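Local structure of basic blue protein (Cucumis sativus, 2CBP) at residues Phe24-Ile29 against Leu70-Ser75; Asn40-Asn45 against Ala58-Ser63; Gln74-Cys79 against Lys90-Ala95. The protein binds a single copper ion in a type 1 site and, as a phytocyanin of the blue copper family, probably acts as a small electron carrier. All coordinates share one frame; numbering follows the deposited sequence.

How the interactions relate
All three interactions belong to one cupredoxin-type beta sandwich. Interaction 3 is its core example: strands 73-78 and 90-95 pair in a regular ladder, with Phe77, Ile91 and Val93 on the buried face and Cys79 at the copper end. Interaction 2 joins edge strand 59-61 to 41-44 in the same sheet. Both combine apolar pairs with a water bridge, between backbone atoms in interaction 2 and between exposed side chains in interaction 3. They are directly linked, since the backbones of Val42 and Val44 hydrogen-bond to those of Ile78 and Tyr76. Interaction 1 shares Gln74 and Ser75 with interaction 3 yet lies near the surface, where turn and loop meet through two backbone bonds and one leucine.

Interaction 1 of 3, residues Phe24-Ile29 against Leu70-Ser75; sequences FRAGDI and LPKGQS
Leu70 is held at both its backbone N and its O by the type II beta turn that runs from Arg25 to Asp28. Gly27 N donates to Leu70 O over 2.7 Å, and Leu70 N returns a bond of equal length to Asp28 O, each almost straight at 171°. Gly27 suits this corner because, at its positive phi of 96°, a side chain would jam against the carbonyl O of Ala26. The inner side of the contact is the close-packed one. Leu70 CB rests 3.6 Å from Asp28 O, and its CG, anti to the carbonyl carbon, carries CD1 to within 4.0 Å of Phe24 CB. Leu30 and Val93 also touch Leu70, which places the leucine in the core of the sandwich. Both touch Phe24 as well, whose ring meets that of Tyr3 edge-to-face.

Outward, the contact thins. Ala26 CB approaches Lys72 CA at 3.8 Å, and beyond the first carbons the lysine chain, bent at chi2, leads away from the turn; Pro71 beside it is exposed. The turn itself is braced by Asp28, whose OD2 takes the N-H of Arg25 from above the carboxylate plane at 3.0 Å, while OD1 accepts a bond from Ala1 N. This corner lies where the chain passes from strand 65-69 of one sheet to strand 73-78 of the other, away from the copper site. The chemistry implies a division of labour: paired backbone bonds set the position of turn against loop, one aliphatic side chain seals the inner side, and the buried carboxylate probably gains from the nearby amino terminus.

Interaction 2 of 3, residues Asn40-Asn45 against Ala58-Ser63; sequences NVVVVN and AKVYTS
Val42 and Val60 lie side by side at the apolar centre, a non-hydrogen-bonded pair in an antiparallel beta ladder at the edge of a cupredoxin sandwich sheet. Val42 CG1, anti to the backbone N, touches Val60 CG2 at 4.1 Å and Ala58 CB at 3.9 Å. Val60 CG1 lies 4.0 Å from Asn40 ND2. An alanine in place of Val60 would probably open a gap beside the Val42 methyls and leave the Asn40 amide without its flanking methyl. On the other face Val41 and Tyr61 stand CB to CB, and Val43 CG2 meets the tyrosine ring edge at CE1, 3.7 Å away. Lys59 CE lies over one face of that ring, and Lys59 NZ reaches on to Val60 O.

Two backbone bonds lock Val41 to Tyr61, the shorter from Tyr61 N to Val41 O at 2.7 Å. At the copper end, Asn40 CB sits 3.4 Å from Tyr61 O and Asn40 ND2 bonds to Asn80 OD1; the nearest atoms of the Asn40 side chain and the copper ion are about 6 Å apart. At the far end Val43 N donates to Lys59 O, nearly straight at 171°. Between Val43 O and Lys59 N a water replaces the direct bond, donating to Val43 O over 3.0 Å and accepting from Lys59 N.

Interaction 3 of 3, residues Gln74-Cys79 against Lys90-Ala95; sequences QSYFIC and KIAVNA. With CU (copper (II) ion), chain B.
Phe77 packs against Ile91 across a hydrogen-bonded pair of the antiparallel hairpin that flanks the copper-binding loop. Its CB lies 4.1 Å from Ile91 CG1. With CG anti to the carbonyl carbon (chi1 -50°), the ring runs along the strand: CD1 meets Ile91 CG1 at 3.9 Å and Ile91 CD1 at 4.0 Å, and CE1, further out, has Val93 CG2 at the ring edge, 4.4 Å away. At the tip, CZ comes within 3.9 Å of Ser75 CB, and the ring meets that of Phe32 with planes at about 55°. Beneath this row the backbones exchange four bonds, two between Ser75 and Val93 and two between Phe77 and Ile91.

The opposite face is more polar. Ala92 CB presses obliquely on Tyr76 CD1 at 3.4 Å. Gln74 NE2 donates to Tyr76 OH over 2.8 Å, the hydroxyl oxygen lying close to the plane of the Gln74 amide. A water donates to both Gln74 OE1 and Asn94 OD1, tying the exposed end together. At the other end Cys79 SG binds copper at 2.2 Å, in a site completed by His39, His84 and Met89.

Strand 41-44 lies alongside 73-78, its Val41 and Val43 touching Phe77; Leu30 and Phe32 of strand 29-33 pack on the Phe77 and Ile91 face, while Phe49 of helix 46-51 meets Tyr76, Ala92 and Lys90 on the other.

Interaction 1 of 3, residues Phe24-Ile29 against Leu70-Ser75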
loop_
_atom_site.group_PDB
_atom_site.type_symbol
_atom_site.label_atom_id
_atom_site.label_comp_id
_atom_site.label_asym_id
_atom_site.label_seq_id
_atom_site.Cartn_x
_atom_site.Cartn_y
_atom_site.Cartn_z
ATOM N N PHE A 24 13.226 1.256 -4.913
ATOM C CA PHE A 24 12.448 2.481 -5.131
ATOM C C PHE A 24 13.282 3.731 -4.870
ATOM O O PHE A 24 14.227 3.732 -4.073
ATOM C CB PHE A 24 11.144 2.457 -4.297
ATOM C CG PHE A 24 10.287 1.228 -4.503
ATOM C CD1 PHE A 24 9.433 1.143 -5.611
ATOM C CD2 PHE A 24 10.335 0.170 -3.613
ATOM C CE1 PHE A 24 8.659 -0.001 -5.822
ATOM C CE2 PHE A 24 9.548 -0.979 -3.793
ATOM C CZ PHE A 24 8.715 -1.057 -4.901
ATOM N N ARG A 25 12.887 4.785 -5.551
ATOM C CA ARG A 25 13.507 6.101 -5.441
ATOM C C ARG A 25 12.431 7.115 -5.057
ATOM O O ARG A 25 11.263 6.937 -5.432
ATOM C CB ARG A 25 14.160 6.586 -6.720
ATOM C CG ARG A 25 15.561 6.101 -6.989
ATOM C CD ARG A 25 16.094 6.714 -8.237
ATOM N NE ARG A 25 16.133 8.146 -8.310
ATOM C CZ ARG A 25 15.330 9.070 -8.807
ATOM N NH1 ARG A 25 14.174 8.804 -9.418
ATOM N NH2 ARG A 25 15.672 10.374 -8.719
ATOM N N ALA A 26 12.876 8.128 -4.331
ATOM C CA ALA A 26 11.922 9.196 -3.933
ATOM C C ALA A 26 11.362 9.723 -5.271
ATOM O O ALA A 26 12.136 9.880 -6.242
ATOM C CB ALA A 26 12.606 10.282 -3.163
ATOM N N GLY A 27 10.063 9.962 -5.281
ATOM C CA GLY A 27 9.413 10.475 -6.479
ATOM C C GLY A 27 8.776 9.399 -7.332
ATOM O O GLY A 27 7.948 9.744 -8.202
ATOM N N ASP A 28 9.149 8.161 -7.104
ATOM C CA ASP A 28 8.554 7.025 -7.851
ATOM C C ASP A 28 7.056 7.036 -7.458
ATOM O O ASP A 28 6.654 7.613 -6.430
ATOM C CB ASP A 28 9.229 5.714 -7.577
ATOM C CG ASP A 28 10.534 5.455 -8.282
ATOM O OD1 ASP A 28 10.918 6.313 -9.147
ATOM O OD2 ASP A 28 11.213 4.446 -8.063
ATOM N N ILE A 29 6.257 6.415 -8.299
ATOM C CA ILE A 29 4.818 6.304 -8.128
ATOM C C ILE A 29 4.371 4.843 -8.026
ATOM O O ILE A 29 4.778 3.978 -8.796
ATOM C CB ILE A 29 4.047 6.925 -9.305
ATOM C CG1 ILE A 29 4.369 8.407 -9.353
ATOM C CG2 ILE A 29 2.547 6.725 -9.168
ATOM C CD1 ILE A 29 4.018 9.096 -10.672
ATOM N N LEU A 70 5.961 8.479 -3.960
ATOM C CA LEU A 70 6.714 8.171 -2.750
ATOM C C LEU A 70 7.684 9.253 -2.307
ATOM O O LEU A 70 8.527 9.740 -3.077
ATOM C CB LEU A 70 7.530 6.918 -3.059
ATOM C CG LEU A 70 6.794 5.609 -3.278
ATOM C CD1 LEU A 70 7.821 4.524 -3.499
ATOM C CD2 LEU A 70 5.886 5.269 -2.119
ATOM N N PRO A 71 7.571 9.582 -1.033
ATOM C CA PRO A 71 8.493 10.529 -0.384
ATOM C C PRO A 71 9.778 9.738 -0.104
ATOM O O PRO A 71 9.817 8.463 -0.179
ATOM C CB PRO A 71 7.744 10.929 0.863
ATOM C CG PRO A 71 6.934 9.710 1.271
ATOM C CD PRO A 71 6.611 9.026 -0.048
ATOM N N LYS A 72 10.828 10.432 0.236
ATOM C CA LYS A 72 12.126 9.806 0.573
ATOM C C LYS A 72 11.879 9.045 1.896
ATOM O O LYS A 72 11.212 9.588 2.784
ATOM C CB LYS A 72 13.200 10.836 0.796
ATOM C CG LYS A 72 14.587 10.619 0.307
ATOM C CD LYS A 72 15.606 10.066 1.286
ATOM C CE LYS A 72 16.719 9.372 0.535
ATOM N NZ LYS A 72 17.647 8.504 1.258
ATOM N N GLY A 73 12.415 7.845 1.977
ATOM C CA GLY A 73 12.282 7.032 3.181
ATOM C C GLY A 73 11.225 5.959 3.110
ATOM O O GLY A 73 10.803 5.487 2.054
ATOM N N GLN A 74 10.807 5.531 4.315
ATOM C CA GLN A 74 9.817 4.460 4.448
ATOM C C GLN A 74 8.367 4.920 4.325
ATOM O O GLN A 74 7.998 5.953 4.866
ATOM C CB GLN A 74 9.972 3.776 5.819
ATOM C CG GLN A 74 11.340 3.133 6.039
ATOM C CD GLN A 74 11.785 3.334 7.484
ATOM O OE1 GLN A 74 12.802 3.964 7.746
ATOM N NE2 GLN A 74 10.980 2.794 8.415
ATOM N N SER A 75 7.603 4.086 3.631
ATOM C CA SER A 75 6.166 4.254 3.421
ATOM C C SER A 75 5.519 2.883 3.689
ATOM O O SER A 75 6.086 1.862 3.289
ATOM C CB SER A 75 5.745 4.767 2.058
ATOM O OG SER A 75 6.146 6.119 1.917
#

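Interaction 2 of 3, residues Asn40-Asn45 against Ala58-Ser63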
loop_
_atom_site.group_PDB
_atom_site.type_symbol
_atom_site.label_atom_id
_atom_site.label_comp_id
_atom_site.label_asym_id
_atom_site.label_seq_id
_atom_site.Cartn_x
_atom_site.Cartn_y
_atom_site.Cartn_z
ATOM N N ASN A 40 -9.497 -0.567 -0.105
ATOM C CA ASN A 40 -9.019 0.800 -0.002
ATOM C C ASN A 40 -7.474 0.725 0.165
ATOM O O ASN A 40 -6.884 -0.351 0.247
ATOM C CB ASN A 40 -9.660 1.661 1.108
ATOM C CG ASN A 40 -9.493 1.109 2.495
ATOM O OD1 ASN A 40 -8.569 0.299 2.761
ATOM N ND2 ASN A 40 -10.379 1.469 3.430
ATOM N N VAL A 41 -6.919 1.934 0.184
ATOM C CA VAL A 41 -5.459 2.101 0.382
ATOM C C VAL A 41 -5.355 3.103 1.534
ATOM O O VAL A 41 -5.921 4.221 1.440
ATOM C CB VAL A 41 -4.737 2.562 -0.904
ATOM C CG1 VAL A 41 -3.249 2.815 -0.665
ATOM C CG2 VAL A 41 -4.958 1.624 -2.074
ATOM N N VAL A 42 -4.653 2.718 2.578
ATOM C CA VAL A 42 -4.476 3.565 3.759
ATOM C C VAL A 42 -2.973 3.725 4.026
ATOM O O VAL A 42 -2.244 2.713 4.074
ATOM C CB VAL A 42 -5.257 2.973 4.964
ATOM C CG1 VAL A 42 -5.275 3.862 6.196
ATOM C CG2 VAL A 42 -6.664 2.516 4.595
ATOM N N VAL A 43 -2.591 4.956 4.193
ATOM C CA VAL A 43 -1.197 5.339 4.467
ATOM C C VAL A 43 -1.003 5.439 5.983
ATOM O O VAL A 43 -1.527 6.359 6.634
ATOM C CB VAL A 43 -0.859 6.668 3.760
ATOM C CG1 VAL A 43 0.641 6.956 3.910
ATOM C CG2 VAL A 43 -1.289 6.670 2.321
ATOM N N VAL A 44 -0.227 4.479 6.473
ATOM C CA VAL A 44 0.041 4.399 7.932
ATOM C C VAL A 44 1.522 4.494 8.260
ATOM O O VAL A 44 2.356 4.682 7.382
ATOM C CB VAL A 44 -0.595 3.071 8.443
ATOM C CG1 VAL A 44 -2.095 3.016 8.231
ATOM C CG2 VAL A 44 0.080 1.846 7.845
ATOM N N ASN A 45 1.786 4.315 9.551
ATOM C CA ASN A 45 3.189 4.325 10.055
ATOM C C ASN A 45 3.593 2.894 10.282
ATOM O O ASN A 45 2.798 1.919 10.135
ATOM C CB ASN A 45 3.273 5.266 11.264
ATOM C CG ASN A 45 2.373 4.832 12.410
ATOM O OD1 ASN A 45 1.750 3.767 12.402
ATOM N ND2 ASN A 45 2.343 5.681 13.437
ATOM N N ALA A 58 -4.918 9.040 9.404
ATOM C CA ALA A 58 -4.308 8.330 8.259
ATOM C C ALA A 58 -5.117 8.662 6.998
ATOM O O ALA A 58 -6.360 8.673 7.030
ATOM C CB ALA A 58 -4.320 6.848 8.595
ATOM N N LYS A 59 -4.426 8.901 5.903
ATOM C CA LYS A 59 -5.037 9.208 4.597
ATOM C C LYS A 59 -5.560 7.898 3.972
ATOM O O LYS A 59 -4.857 6.909 3.932
ATOM C CB LYS A 59 -4.072 9.793 3.594
ATOM C CG LYS A 59 -4.587 10.533 2.394
ATOM C CD LYS A 59 -5.828 10.042 1.694
ATOM C CE LYS A 59 -6.072 10.690 0.333
ATOM N NZ LYS A 59 -7.459 10.554 -0.176
ATOM N N VAL A 60 -6.793 7.996 3.504
ATOM C CA VAL A 60 -7.483 6.890 2.848
ATOM C C VAL A 60 -7.782 7.222 1.391
ATOM O O VAL A 60 -8.339 8.314 1.143
ATOM C CB VAL A 60 -8.765 6.536 3.629
ATOM C CG1 VAL A 60 -9.512 5.377 2.974
ATOM C CG2 VAL A 60 -8.473 6.261 5.090
ATOM N N TYR A 61 -7.423 6.310 0.536
ATOM C CA TYR A 61 -7.638 6.426 -0.929
ATOM C C TYR A 61 -8.713 5.425 -1.310
ATOM O O TYR A 61 -8.678 4.310 -0.755
ATOM C CB TYR A 61 -6.343 6.159 -1.698
ATOM C CG TYR A 61 -5.297 7.234 -1.497
ATOM C CD1 TYR A 61 -4.445 7.199 -0.394
ATOM C CD2 TYR A 61 -5.177 8.285 -2.406
ATOM C CE1 TYR A 61 -3.496 8.186 -0.202
ATOM C CE2 TYR A 61 -4.224 9.278 -2.228
ATOM C CZ TYR A 61 -3.381 9.228 -1.120
ATOM O OH TYR A 61 -2.434 10.197 -0.901
ATOM N N THR A 62 -9.618 5.826 -2.198
ATOM C CA THR A 62 -10.727 4.957 -2.621
ATOM C C THR A 62 -11.138 5.055 -4.088
ATOM O O THR A 62 -12.247 4.609 -4.489
ATOM C CB THR A 62 -11.955 5.303 -1.741
ATOM O OG1 THR A 62 -12.287 6.647 -2.125
ATOM C CG2 THR A 62 -11.671 5.278 -0.253
ATOM N N SER A 63 -10.246 5.628 -4.901
ATOM C CA SER A 63 -10.573 5.788 -6.324
ATOM C C SER A 63 -10.630 4.508 -7.112
ATOM O O SER A 63 -11.413 4.518 -8.100
ATOM C CB SER A 63 -9.624 6.795 -7.005
ATOM O OG SER A 63 -8.489 6.065 -7.437
HETATM O O HOH W 1 -1.364 9.342 6.428
#

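Interaction 3 of 3, residues Gln74-Cys79 against Lys90-Ala95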
loop_
_atom_site.group_PDB
_atom_site.type_symbol
_atom_site.label_atom_id
_atom_site.label_comp_id
_atom_site.label_asym_id
_atom_site.label_seq_id
_atom_site.Cartn_x
_atom_site.Cartn_y
_atom_site.Cartn_z
ATOM N N GLN A 74 10.807 5.531 4.315
ATOM C CA GLN A 74 9.817 4.460 4.448
ATOM C C GLN A 74 8.367 4.920 4.325
ATOM O O GLN A 74 7.998 5.953 4.866
ATOM C CB GLN A 74 9.972 3.776 5.819
ATOM C CG GLN A 74 11.340 3.133 6.039
ATOM C CD GLN A 74 11.785 3.334 7.484
ATOM O OE1 GLN A 74 12.802 3.964 7.746
ATOM N NE2 GLN A 74 10.980 2.794 8.415
ATOM N N SER A 75 7.603 4.086 3.631
ATOM C CA SER A 75 6.166 4.254 3.421
ATOM C C SER A 75 5.519 2.883 3.689
ATOM O O SER A 75 6.086 1.862 3.289
ATOM C CB SER A 75 5.745 4.767 2.058
ATOM O OG SER A 75 6.146 6.119 1.917
ATOM N N TYR A 76 4.379 2.928 4.349
ATOM C CA TYR A 76 3.579 1.774 4.730
ATOM C C TYR A 76 2.120 1.988 4.296
ATOM O O TYR A 76 1.539 3.055 4.535
ATOM C CB TYR A 76 3.675 1.576 6.261
ATOM C CG TYR A 76 5.100 1.367 6.762
ATOM C CD1 TYR A 76 5.679 0.094 6.737
ATOM C CD2 TYR A 76 5.843 2.430 7.256
ATOM C CE1 TYR A 76 6.982 -0.116 7.183
ATOM C CE2 TYR A 76 7.155 2.239 7.720
ATOM C CZ TYR A 76 7.708 0.974 7.687
ATOM O OH TYR A 76 8.989 0.817 8.148
ATOM N N PHE A 77 1.603 0.956 3.656
ATOM C CA PHE A 77 0.229 0.950 3.138
ATOM C C PHE A 77 -0.477 -0.346 3.567
ATOM O O PHE A 77 0.061 -1.457 3.522
ATOM C CB PHE A 77 0.151 1.051 1.586
ATOM C CG PHE A 77 0.968 2.155 0.999
ATOM C CD1 PHE A 77 2.330 1.922 0.710
ATOM C CD2 PHE A 77 0.420 3.401 0.778
ATOM C CE1 PHE A 77 3.120 2.956 0.205
ATOM C CE2 PHE A 77 1.197 4.461 0.264
ATOM C CZ PHE A 77 2.549 4.203 -0.009
ATOM N N ILE A 78 -1.751 -0.131 3.934
ATOM C CA ILE A 78 -2.578 -1.287 4.303
ATOM C C ILE A 78 -3.986 -1.065 3.703
ATOM O O ILE A 78 -4.309 0.048 3.287
ATOM C CB ILE A 78 -2.741 -1.496 5.805
ATOM C CG1 ILE A 78 -3.575 -0.377 6.401
ATOM C CG2 ILE A 78 -1.419 -1.602 6.547
ATOM C CD1 ILE A 78 -3.872 -0.468 7.902
ATOM N N CYS A 79 -4.731 -2.143 3.697
ATOM C CA CYS A 79 -6.160 -2.098 3.277
ATOM C C CYS A 79 -6.843 -2.230 4.670
ATOM O O CYS A 79 -6.441 -3.209 5.344
ATOM C CB CYS A 79 -6.604 -3.152 2.322
ATOM S SG CYS A 79 -8.410 -3.290 2.180
ATOM N N LYS A 90 -1.157 -5.588 2.700
ATOM C CA LYS A 90 -0.279 -4.523 3.193
ATOM C C LYS A 90 1.096 -4.628 2.538
ATOM O O LYS A 90 1.514 -5.728 2.145
ATOM C CB LYS A 90 -0.084 -4.665 4.731
ATOM C CG LYS A 90 0.548 -5.992 5.063
ATOM C CD LYS A 90 1.234 -6.178 6.355
ATOM C CE LYS A 90 0.456 -5.978 7.598
ATOM N NZ LYS A 90 1.246 -6.463 8.789
ATOM N N ILE A 91 1.748 -3.468 2.409
ATOM C CA ILE A 91 3.089 -3.415 1.826
ATOM C C ILE A 91 3.901 -2.339 2.541
ATOM O O ILE A 91 3.418 -1.305 3.011
ATOM C CB ILE A 91 3.191 -3.184 0.326
ATOM C CG1 ILE A 91 2.458 -1.915 -0.051
ATOM C CG2 ILE A 91 2.698 -4.389 -0.465
ATOM C CD1 ILE A 91 2.586 -1.398 -1.489
ATOM N N ALA A 92 5.204 -2.646 2.558
ATOM C CA ALA A 92 6.174 -1.705 3.150
ATOM C C ALA A 92 7.239 -1.470 2.039
ATOM O O ALA A 92 7.706 -2.426 1.449
ATOM C CB ALA A 92 6.764 -2.194 4.433
ATOM N N VAL A 93 7.551 -0.181 1.859
ATOM C CA VAL A 93 8.568 0.185 0.853
ATOM C C VAL A 93 9.529 1.221 1.446
ATOM O O VAL A 93 9.195 1.953 2.392
ATOM C CB VAL A 93 7.895 0.665 -0.443
ATOM C CG1 VAL A 93 6.785 -0.256 -0.937
ATOM C CG2 VAL A 93 7.369 2.085 -0.336
ATOM N N ASN A 94 10.700 1.259 0.841
ATOM C CA ASN A 94 11.744 2.236 1.228
ATOM C C ASN A 94 12.192 2.938 -0.076
ATOM O O ASN A 94 12.588 2.217 -0.996
ATOM C CB ASN A 94 12.925 1.631 1.961
ATOM C CG ASN A 94 13.876 2.761 2.422
ATOM O OD1 ASN A 94 13.464 3.647 3.163
ATOM N ND2 ASN A 94 15.126 2.673 1.988
ATOM N N ALA A 95 12.095 4.255 -0.035
ATOM C CA ALA A 95 12.504 5.035 -1.212
ATOM C C ALA A 95 13.827 5.748 -0.907
ATOM O O ALA A 95 13.928 6.480 0.084
ATOM C CB ALA A 95 11.420 5.995 -1.633
HETATM CU CU CU B . -8.765 -5.062 1.007
HETATM O O HOH W 2 14.136 4.857 5.566
#